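Local coordinates for protein HP0958 (Helicobacter pylori, PDB 3NA7) that probably acts in flagellar biogenesis as an export chaperone and post-transcriptional regulator, combining a coiled-coil hairpin with a zinc-ribbon domain, at residues 67-70 and 71-75; 104-107 and 108-112. All blocks are in the same frame, centred on the assembly; numbering follows the deposited sequence.

Interaction 1: 67-70 and 71-75; sequences QTLQ and DTNAK
Thr72 folds its hydroxyl back onto the carbonyl of Thr68, one turn earlier in helix 24-85, an arm of the kinked antiparallel coiled-coil hairpin. OG1 lies 2.8 Å from Thr68 O and gives it a hydrogen bond; Thr72 N donates to the same oxygen at 2.7 Å. The two donors arrive from opposite faces of the carbonyl plane, the hydroxyl 39° out of it, so one backbone acceptor is gripped twice by a single residue. The torsion behind this is chi1 -59°, which sets OG1 anti to the carbonyl carbon and CG2 anti to the backbone N.

The close-packed side of the turn continues through Leu69 and Asn73. Leu69 CD1 rests 3.8 Å from Asn73 OD1, a methyl against an amide oxygen, while the Asn73 main-chain N donates to Leu69 O. Leu69, Thr72 and Asn73 all face helix 91-171, the partner arm of the hairpin, and Leu69 reaches as far along it as Ile113. All three remain only partly exposed.

The solvent side is looser. Gln67, Gln70, Asp71 and Ala74 are all exposed, and the helix there is held mainly by its i to i+4 backbone bonds, such as Asp71 N to Gln67 O at 2.9 Å. Gln70 runs out extended, with only CB and CG near Asp71 N. Gln67 instead bends at chi2, bringing its amide to the Asp71 carboxylate with the two planes well turned from each other. The resulting bond is weak: Gln67 NE2 stands 3.1 Å from Asp71 OD1, and the N-H...OD1 angle is only 126°, far from straight.

Interaction 2: 104-107 and 108-112; sequences ERSN and QANRE
Glu104 and Arg111, two turns apart on helix 91-171, form a long salt bridge, with OE1 3.6 Å from NH1. The carboxylate and guanidinium planes differ by only 15°, and OE1 lies at the guanidinium edge. The other carboxylate oxygen is satisfied separately: Asn107 ND2 donates to Glu104 OE2 at 3.2 Å, nearly straight (160°) but from above the carboxylate plane. One carboxylate thus serves two partners, OE1 at the Arg111 guanidinium and OE2 at the Asn107 amide.

Asn107 O receives the Arg111 backbone N at 3.1 Å and also sits over one face of the guanidinium, offset toward its rim. Bending at chi3 (-74°) turns the Arg111 chain back over this carbonyl. Gln108 N is taken up by Glu104 O at 2.9 Å, and its side chain crosses that of Glu104 at about a right angle. Arg105 O and Ser106 O accept from Ala109 N and Asn110 N in the same i to i+4 pattern.

Buried Ser106, together with Asn110, faces helix 24-85, and the Glu112 side chain touches Asn65 of that helix, seating this turn against the other arm of the coiled-coil hairpin.

Interactions 1 and 2 lie on successive helices, 24-85 and 91-171, with centres about 10 Å apart, and they meet across the hairpin interface. Leu69 CD2 approaches Asn110 OD1 to 3.4 Å, and Leu69 CD1 comes within 3.6 Å of Ser106 OG. Thr72 CG2 packs against Ser106 CB at 3.7 Å, and Asn73 ND2 makes a weak hydrogen bond to Ser106 OG. Ser106 is thus met by residues of both 67-70 and 71-75, and Asn110 adds a second point of contact through Leu69. Both centres are far from the chain centre, about 50 and 46 Å respectively. The Asn107 side chain is about 12 Å from a bound magnesium ion; the zinc site of Cys201, Cys204, Cys225 and Cys228 belongs to the separate ribbon domain.

Interaction 1: 67-70 and 71-75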
ATOM      1  N   GLN A  67      17.041 -38.547 -10.829  1.00 60.33           N
ATOM      2  CA  GLN A  67      16.447 -39.856 -11.052  1.00 64.52           C
ATOM      3  C   GLN A  67      16.726 -40.295 -12.494  1.00 63.94           C
ATOM      4  O   GLN A  67      17.196 -41.414 -12.718  1.00 65.40           O
ATOM      5  CB  GLN A  67      14.944 -39.817 -10.746  1.00 67.64           C
ATOM      6  CG  GLN A  67      14.203 -41.107 -11.025  1.00 74.23           C
ATOM      7  CD  GLN A  67      14.756 -42.288 -10.249  1.00 77.40           C
ATOM      8  OE1 GLN A  67      14.982 -42.203  -9.041  1.00 78.63           O
ATOM      9  NE2 GLN A  67      14.977 -43.397 -10.943  1.00 79.25           N
ATOM     10  N   THR A  68      16.498 -39.401 -13.459  1.00 62.53           N
ATOM     11  CA  THR A  68      16.738 -39.726 -14.874  1.00 63.17           C
ATOM     12  C   THR A  68      18.227 -39.958 -15.150  1.00 59.20           C
ATOM     13  O   THR A  68      18.592 -40.843 -15.925  1.00 60.52           O
ATOM     14  CB  THR A  68      16.172 -38.658 -15.825  1.00 63.27           C
ATOM     15  OG1 THR A  68      16.969 -37.482 -15.731  1.00 67.95           O
ATOM     16  CG2 THR A  68      14.727 -38.309 -15.463  1.00 66.26           C
ATOM     17  N   LEU A  69      19.082 -39.185 -14.491  1.00 54.20           N
ATOM     18  CA  LEU A  69      20.521 -39.416 -14.541  1.00 51.60           C
ATOM     19  C   LEU A  69      20.912 -40.798 -13.977  1.00 53.05           C
ATOM     20  O   LEU A  69      21.783 -41.478 -14.536  1.00 52.56           O
ATOM     21  CB  LEU A  69      21.240 -38.315 -13.775  1.00 51.08           C
ATOM     22  CG  LEU A  69      22.754 -38.375 -13.592  1.00 50.91           C
ATOM     23  CD1 LEU A  69      23.490 -38.345 -14.934  1.00 50.15           C
ATOM     24  CD2 LEU A  69      23.159 -37.207 -12.746  1.00 53.50           C
ATOM     25  N   GLN A  70      20.264 -41.207 -12.886  1.00 52.90           N
ATOM     26  CA  GLN A  70      20.414 -42.559 -12.345  1.00 55.67           C
ATOM     27  C   GLN A  70      19.972 -43.626 -13.354  1.00 55.29           C
ATOM     28  O   GLN A  70      20.652 -44.627 -13.533  1.00 56.21           O
ATOM     29  CB  GLN A  70      19.651 -42.708 -11.009  1.00 58.41           C
ATOM     30  CG  GLN A  70      19.842 -44.092 -10.312  1.00 66.83           C
ATOM     31  CD  GLN A  70      19.020 -44.271  -9.022  1.00 72.96           C
ATOM     32  OE1 GLN A  70      18.341 -43.350  -8.556  1.00 74.28           O
ATOM     33  NE2 GLN A  70      19.090 -45.470  -8.446  1.00 77.67           N
ATOM     34  N   ASP A  71      18.830 -43.398 -14.004  1.00 56.79           N
ATOM     35  CA  ASP A  71      18.312 -44.271 -15.061  1.00 57.20           C
ATOM     36  C   ASP A  71      19.296 -44.350 -16.228  1.00 55.69           C
ATOM     37  O   ASP A  71      19.608 -45.429 -16.729  1.00 57.53           O
ATOM     38  CB  ASP A  71      16.961 -43.751 -15.565  1.00 57.88           C
ATOM     39  CG  ASP A  71      15.840 -43.921 -14.549  1.00 65.91           C
ATOM     40  OD1 ASP A  71      15.971 -44.737 -13.604  1.00 71.72           O
ATOM     41  OD2 ASP A  71      14.806 -43.234 -14.692  1.00 70.19           O
ATOM     42  N   THR A  72      19.794 -43.194 -16.648  1.00 53.43           N
ATOM     43  CA  THR A  72      20.715 -43.108 -17.776  1.00 51.83           C
ATOM     44  C   THR A  72      22.006 -43.874 -17.512  1.00 51.27           C
ATOM     45  O   THR A  72      22.464 -44.619 -18.370  1.00 51.78           O
ATOM     46  CB  THR A  72      20.957 -41.629 -18.156  1.00 48.78           C
ATOM     47  OG1 THR A  72      19.698 -41.069 -18.495  1.00 49.60           O
ATOM     48  CG2 THR A  72      21.867 -41.484 -19.355  1.00 47.70           C
ATOM     49  N   ASN A  73      22.570 -43.690 -16.321  1.00 52.71           N
ATOM     50  CA  ASN A  73      23.801 -44.365 -15.908  1.00 53.91           C
ATOM     51  C   ASN A  73      23.618 -45.876 -15.801  1.00 56.63           C
ATOM     52  O   ASN A  73      24.525 -46.631 -16.169  1.00 57.77           O
ATOM     53  CB  ASN A  73      24.334 -43.782 -14.583  1.00 54.56           C
ATOM     54  CG  ASN A  73      24.873 -42.350 -14.740  1.00 56.07           C
ATOM     55  OD1 ASN A  73      25.024 -41.607 -13.756  1.00 59.33           O
ATOM     56  ND2 ASN A  73      25.161 -41.964 -15.969  1.00 50.32           N
ATOM     57  N   ALA A  74      22.450 -46.315 -15.325  1.00 57.64           N
ATOM     58  CA  ALA A  74      22.110 -47.752 -15.331  1.00 60.32           C
ATOM     59  C   ALA A  74      22.056 -48.284 -16.761  1.00 60.47           C
ATOM     60  O   ALA A  74      22.494 -49.409 -17.033  1.00 62.29           O
ATOM     61  CB  ALA A  74      20.782 -48.006 -14.629  1.00 62.27           C
ATOM     62  N   LYS A  75      21.533 -47.476 -17.680  1.00 59.47           N
ATOM     63  CA  LYS A  75      21.506 -47.872 -19.092  1.00 60.21           C
ATOM     64  C   LYS A  75      22.932 -47.975 -19.656  1.00 58.89           C
ATOM     65  O   LYS A  75      23.294 -48.947 -20.333  1.00 59.43           O
ATOM     66  CB  LYS A  75      20.635 -46.909 -19.899  1.00 60.44           C
ATOM     67  CG  LYS A  75      20.531 -47.222 -21.380  1.00 64.65           C
ATOM     68  CD  LYS A  75      19.641 -48.421 -21.661  1.00 71.56           C
ATOM     69  CE  LYS A  75      19.974 -49.017 -23.021  1.00 72.32           C
ATOM     70  NZ  LYS A  75      19.562 -50.458 -23.106  1.00 79.46           N
TER

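Interaction 2: 104-107 and 108-112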
ATOM      1  N   GLU A 104      25.840 -38.768 -23.813  1.00 52.82           N
ATOM      2  CA  GLU A 104      25.416 -37.400 -24.056  1.00 53.27           C
ATOM      3  C   GLU A 104      24.217 -37.021 -23.211  1.00 50.35           C
ATOM      4  O   GLU A 104      24.188 -35.927 -22.674  1.00 48.55           O
ATOM      5  CB  GLU A 104      25.152 -37.108 -25.541  1.00 56.92           C
ATOM      6  CG  GLU A 104      26.101 -36.081 -26.140  1.00 62.57           C
ATOM      7  CD  GLU A 104      26.191 -34.759 -25.355  1.00 65.33           C
ATOM      8  OE1 GLU A 104      25.238 -33.934 -25.339  1.00 68.42           O
ATOM      9  OE2 GLU A 104      27.260 -34.520 -24.765  1.00 71.00           O
ATOM     10  N   ARG A 105      23.251 -37.928 -23.062  1.00 48.86           N
ATOM     11  CA  ARG A 105      22.070 -37.628 -22.252  1.00 49.31           C
ATOM     12  C   ARG A 105      22.481 -37.450 -20.792  1.00 48.23           C
ATOM     13  O   ARG A 105      22.009 -36.546 -20.106  1.00 47.40           O
ATOM     14  CB  ARG A 105      20.982 -38.696 -22.416  1.00 51.09           C
ATOM     15  CG  ARG A 105      20.472 -38.827 -23.871  1.00 58.18           C
ATOM     16  CD  ARG A 105      19.236 -39.696 -23.996  1.00 64.46           C
ATOM     17  NE  ARG A 105      18.466 -39.281 -25.167  1.00 72.41           N
ATOM     18  CZ  ARG A 105      18.205 -40.042 -26.227  1.00 75.54           C
ATOM     19  NH1 ARG A 105      18.618 -41.304 -26.281  1.00 75.02           N
ATOM     20  NH2 ARG A 105      17.514 -39.536 -27.238  1.00 78.51           N
ATOM     21  N   SER A 106      23.417 -38.274 -20.339  1.00 48.85           N
ATOM     22  CA  SER A 106      23.935 -38.121 -18.987  1.00 50.15           C
ATOM     23  C   SER A 106      24.713 -36.791 -18.831  1.00 49.83           C
ATOM     24  O   SER A 106      24.604 -36.135 -17.785  1.00 50.18           O
ATOM     25  CB  SER A 106      24.753 -39.347 -18.575  1.00 50.52           C
ATOM     26  OG  SER A 106      25.738 -38.994 -17.635  1.00 57.71           O
ATOM     27  N   ASN A 107      25.438 -36.357 -19.866  1.00 49.03           N
ATOM     28  CA  ASN A 107      26.056 -35.013 -19.833  1.00 50.47           C
ATOM     29  C   ASN A 107      25.059 -33.862 -19.771  1.00 49.50           C
ATOM     30  O   ASN A 107      25.319 -32.866 -19.089  1.00 50.15           O
ATOM     31  CB  ASN A 107      27.001 -34.756 -21.009  1.00 53.15           C
ATOM     32  CG  ASN A 107      28.131 -35.765 -21.096  1.00 57.12           C
ATOM     33  OD1 ASN A 107      28.445 -36.452 -20.130  1.00 58.66           O
ATOM     34  ND2 ASN A 107      28.759 -35.850 -22.276  1.00 60.08           N
ATOM     35  N   GLN A 108      23.938 -33.988 -20.488  1.00 49.77           N
ATOM     36  CA  GLN A 108      22.833 -33.011 -20.411  1.00 50.18           C
ATOM     37  C   GLN A 108      22.235 -32.919 -19.003  1.00 48.37           C
ATOM     38  O   GLN A 108      22.037 -31.817 -18.496  1.00 49.82           O
ATOM     39  CB  GLN A 108      21.720 -33.345 -21.405  1.00 51.68           C
ATOM     40  CG  GLN A 108      22.063 -33.042 -22.851  1.00 58.48           C
ATOM     41  CD  GLN A 108      21.314 -33.927 -23.848  1.00 62.37           C
ATOM     42  OE1 GLN A 108      20.358 -34.625 -23.493  1.00 65.57           O
ATOM     43  NE2 GLN A 108      21.757 -33.907 -25.096  1.00 57.59           N
ATOM     44  N   ALA A 109      21.950 -34.066 -18.383  1.00 45.88           N
ATOM     45  CA  ALA A 109      21.384 -34.085 -17.032  1.00 45.81           C
ATOM     46  C   ALA A 109      22.326 -33.465 -16.013  1.00 45.94           C
ATOM     47  O   ALA A 109      21.878 -32.725 -15.137  1.00 47.33           O
ATOM     48  CB  ALA A 109      20.997 -35.490 -16.613  1.00 43.87           C
ATOM     49  N   ASN A 110      23.624 -33.759 -16.123  1.00 46.40           N
ATOM     50  CA  ASN A 110      24.609 -33.172 -15.229  1.00 46.64           C
ATOM     51  C   ASN A 110      24.687 -31.672 -15.373  1.00 47.61           C
ATOM     52  O   ASN A 110      24.703 -30.977 -14.357  1.00 48.42           O
ATOM     53  CB  ASN A 110      25.992 -33.813 -15.374  1.00 46.71           C
ATOM     54  CG  ASN A 110      26.109 -35.083 -14.576  1.00 49.05           C
ATOM     55  OD1 ASN A 110      25.802 -35.098 -13.387  1.00 51.44           O
ATOM     56  ND2 ASN A 110      26.531 -36.166 -15.219  1.00 50.15           N
ATOM     57  N   ARG A 111      24.728 -31.174 -16.610  1.00 48.06           N
ATOM     58  CA  ARG A 111      24.659 -29.728 -16.858  1.00 48.48           C
ATOM     59  C   ARG A 111      23.374 -29.069 -16.320  1.00 47.02           C
ATOM     60  O   ARG A 111      23.441 -27.984 -15.744  1.00 47.05           O
ATOM     61  CB  ARG A 111      24.836 -29.359 -18.339  1.00 51.07           C
ATOM     62  CG  ARG A 111      26.077 -29.932 -19.025  1.00 60.04           C
ATOM     63  CD  ARG A 111      26.380 -29.269 -20.398  1.00 67.23           C
ATOM     64  NE  ARG A 111      25.474 -29.676 -21.477  1.00 70.08           N
ATOM     65  CZ  ARG A 111      25.674 -30.713 -22.300  1.00 73.69           C
ATOM     66  NH1 ARG A 111      24.784 -30.989 -23.252  1.00 74.10           N
ATOM     67  NH2 ARG A 111      26.755 -31.479 -22.187  1.00 72.18           N
ATOM     68  N   GLU A 112      22.220 -29.690 -16.548  1.00 44.56           N
ATOM     69  CA  GLU A 112      20.951 -29.142 -16.088  1.00 45.61           C
ATOM     70  C   GLU A 112      20.907 -29.070 -14.550  1.00 44.47           C
ATOM     71  O   GLU A 112      20.524 -28.060 -13.992  1.00 45.32           O
ATOM     72  CB  GLU A 112      19.747 -29.939 -16.663  1.00 47.27           C
ATOM     73  CG  GLU A 112      18.350 -29.574 -16.080  1.00 46.28           C
ATOM     74  CD  GLU A 112      17.861 -28.196 -16.497  1.00 57.12           C
ATOM     75  OE1 GLU A 112      16.816 -27.719 -15.992  1.00 59.59           O
ATOM     76  OE2 GLU A 112      18.517 -27.571 -17.342  1.00 62.33           O
TER